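Local coordinates for protein pyruvate kinase (Toxoplasma gondii, PDB 3GG8) that catalyses the last step of glycolysis, transferring phosphate from phosphoenolpyruvate to ADP to give pyruvate and ATP, at residues Gln421-Ile426 / Lys446-Ile451. Residues are numbered along the deposited sequence; the frame is centred on the assembly and turned at random.
Sequences QTARLI and KHLQVI
The 2.8 Å hydrogen bond from L425 N to Q421 O closes the helical turn that presents A423 and R424 to L448 and I451. No hydrogen bond joins the two segments themselves; the evidence for their association is apolar contact, with 184 Å² buried in total.

The tightest approach is R424 CG to I451 CD1, at 3.6 Å. R424 CD follows, 3.8 Å from the same methyl, so it is mainly the aliphatic stem of the arginine that meets the isoleucine, at a slant. I451 turns CG1 anti to its own carbonyl carbon (chi1 -50°), which carries CD1 to the arginine. Beyond this stem R424 bends at chi3 (-99°), and one face of its guanidinium is turned to Q421 N, which sits 3.3 Å above the plane and displaced toward the rim. The charged group thus folds back over its own helix, and R424 NH2 remains 6.4 Å from H447 ND1.

Deeper in, L448 CD1 approaches A423 CB at 4.2 Å and also passes near R424 CG, lying obliquely beside the guanidinium. The leucine is modelled off the staggered positions, so the exact place of CD1 is less certain.

A423 and L448 both rest on A437 of strand 435-439. In the C-terminal alpha/beta domain, helix 421-427 packs here against the 3-10 turn and loop that leave helix 442-447 on the way to strand 454-458. Toward the barrel domain, the ring of H447 meets F224 edge-to-face.

With methyls and methylenes supplying the closest contacts, the cohesion between these segments is chiefly van der Waals and hydrophobic, while R424, whose stem makes the nearest approach, stays partly exposed.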
loop_
_atom_site.group_PDB
_atom_site.type_symbol
_atom_site.label_atom_id
_atom_site.label_comp_id
_atom_site.label_asym_id
_atom_site.label_seq_id
_atom_site.Cartn_x
_atom_site.Cartn_y
_atom_site.Cartn_z
ATOM N N GLN C 421 -12.902 0.411 28.089
ATOM C CA GLN C 421 -12.844 -0.073 26.707
ATOM C C GLN C 421 -12.247 0.953 25.749
ATOM O O GLN C 421 -11.347 0.631 24.973
ATOM C CB GLN C 421 -14.228 -0.499 26.220
ATOM C CG GLN C 421 -14.224 -1.299 24.935
ATOM C CD GLN C 421 -15.593 -1.393 24.286
ATOM O OE1 GLN C 421 -16.218 -0.376 23.938
ATOM N NE2 GLN C 421 -16.050 -2.619 24.077
ATOM N N THR C 422 -12.754 2.179 25.815
ATOM C CA THR C 422 -12.350 3.266 24.935
ATOM C C THR C 422 -10.859 3.556 25.027
ATOM O O THR C 422 -10.200 3.708 24.009
ATOM C CB THR C 422 -13.159 4.559 25.239
ATOM O OG1 THR C 422 -14.562 4.257 25.206
ATOM C CG2 THR C 422 -12.863 5.654 24.220
ATOM N N ALA C 423 -10.337 3.639 26.248
ATOM C CA ALA C 423 -8.910 3.833 26.468
ATOM C C ALA C 423 -8.074 2.694 25.880
ATOM O O ALA C 423 -7.077 2.934 25.208
ATOM C CB ALA C 423 -8.628 3.988 27.946
ATOM N N ARG C 424 -8.505 1.456 26.119
ATOM C CA ARG C 424 -7.820 0.267 25.605
ATOM C C ARG C 424 -7.828 0.187 24.068
ATOM O O ARG C 424 -6.817 -0.152 23.459
ATOM C CB ARG C 424 -8.410 -1.006 26.223
ATOM C CG ARG C 424 -7.876 -1.271 27.646
ATOM C CD ARG C 424 -8.386 -2.575 28.254
ATOM N NE ARG C 424 -9.508 -2.325 29.159
ATOM C CZ ARG C 424 -10.787 -2.624 28.912
ATOM N NH1 ARG C 424 -11.170 -3.228 27.777
ATOM N NH2 ARG C 424 -11.695 -2.315 29.824
ATOM N N LEU C 425 -8.957 0.512 23.447
ATOM C CA LEU C 425 -9.041 0.490 21.983
ATOM C C LEU C 425 -8.089 1.483 21.323
ATOM O O LEU C 425 -7.525 1.189 20.291
ATOM C CB LEU C 425 -10.476 0.709 21.504
ATOM C CG LEU C 425 -11.444 -0.455 21.721
ATOM C CD1 LEU C 425 -12.845 -0.027 21.327
ATOM C CD2 LEU C 425 -11.008 -1.688 20.928
ATOM N N ILE C 426 -7.918 2.659 21.921
ATOM C CA ILE C 426 -6.979 3.664 21.392
ATOM C C ILE C 426 -5.531 3.220 21.646
ATOM O O ILE C 426 -4.681 3.263 20.742
ATOM C CB ILE C 426 -7.256 5.050 22.011
ATOM C CG1 ILE C 426 -8.628 5.564 21.549
ATOM C CG2 ILE C 426 -6.135 6.045 21.687
ATOM C CD1 ILE C 426 -9.117 6.711 22.336
ATOM N N LYS C 446 -7.865 2.005 38.061
ATOM C CA LYS C 446 -6.871 1.032 38.522
ATOM C C LYS C 446 -6.509 -0.013 37.447
ATOM O O LYS C 446 -5.335 -0.340 37.271
ATOM C CB LYS C 446 -7.354 0.327 39.804
ATOM C CG LYS C 446 -7.565 1.249 41.015
ATOM C CD LYS C 446 -6.296 1.420 41.806
ATOM C CE LYS C 446 -6.499 2.266 43.045
ATOM N NZ LYS C 446 -7.275 1.558 44.098
ATOM N N HIS C 447 -7.512 -0.531 36.739
ATOM C CA HIS C 447 -7.284 -1.514 35.676
ATOM C C HIS C 447 -6.423 -0.962 34.542
ATOM O O HIS C 447 -5.678 -1.683 33.898
ATOM C CB HIS C 447 -8.613 -2.044 35.127
ATOM C CG HIS C 447 -9.395 -2.861 36.111
ATOM N ND1 HIS C 447 -10.773 -2.832 36.174
ATOM C CD2 HIS C 447 -8.995 -3.729 37.072
ATOM C CE1 HIS C 447 -11.188 -3.659 37.115
ATOM N NE2 HIS C 447 -10.130 -4.210 37.681
ATOM N N LEU C 448 -6.521 0.340 34.334
ATOM C CA LEU C 448 -5.846 1.030 33.242
ATOM C C LEU C 448 -4.361 1.259 33.493
ATOM O O LEU C 448 -3.647 1.721 32.604
ATOM C CB LEU C 448 -6.553 2.372 32.995
ATOM C CG LEU C 448 -7.530 2.592 31.828
ATOM C CD1 LEU C 448 -7.997 1.338 31.093
ATOM C CD2 LEU C 448 -8.699 3.440 32.291
ATOM N N GLN C 449 -3.893 0.929 34.692
ATOM C CA GLN C 449 -2.492 1.155 35.059
ATOM C C GLN C 449 -1.593 0.132 34.371
ATOM O O GLN C 449 -0.375 0.190 34.466
ATOM C CB GLN C 449 -2.318 1.073 36.576
ATOM C CG GLN C 449 -3.140 2.099 37.349
ATOM C CD GLN C 449 -2.814 3.524 36.960
ATOM O OE1 GLN C 449 -1.643 3.920 36.895
ATOM N NE2 GLN C 449 -3.853 4.314 36.723
ATOM N N VAL C 450 -2.241 -0.771 33.646
ATOM C CA VAL C 450 -1.614 -1.917 33.008
ATOM C C VAL C 450 -1.552 -1.747 31.460
ATOM O O VAL C 450 -1.060 -2.621 30.741
ATOM C CB VAL C 450 -2.372 -3.185 33.548
ATOM C CG1 VAL C 450 -2.991 -4.000 32.497
ATOM C CG2 VAL C 450 -1.525 -3.981 34.556
ATOM N N ILE C 451 -2.013 -0.585 30.976
ATOM C CA ILE C 451 -2.132 -0.275 29.544
ATOM C C ILE C 451 -1.000 0.687 29.092
ATOM O O ILE C 451 -0.923 1.817 29.572
ATOM C CB ILE C 451 -3.529 0.384 29.198
ATOM C CG1 ILE C 451 -4.721 -0.407 29.770
ATOM C CG2 ILE C 451 -3.717 0.548 27.682
ATOM C CD1 ILE C 451 -4.768 -1.893 29.364
#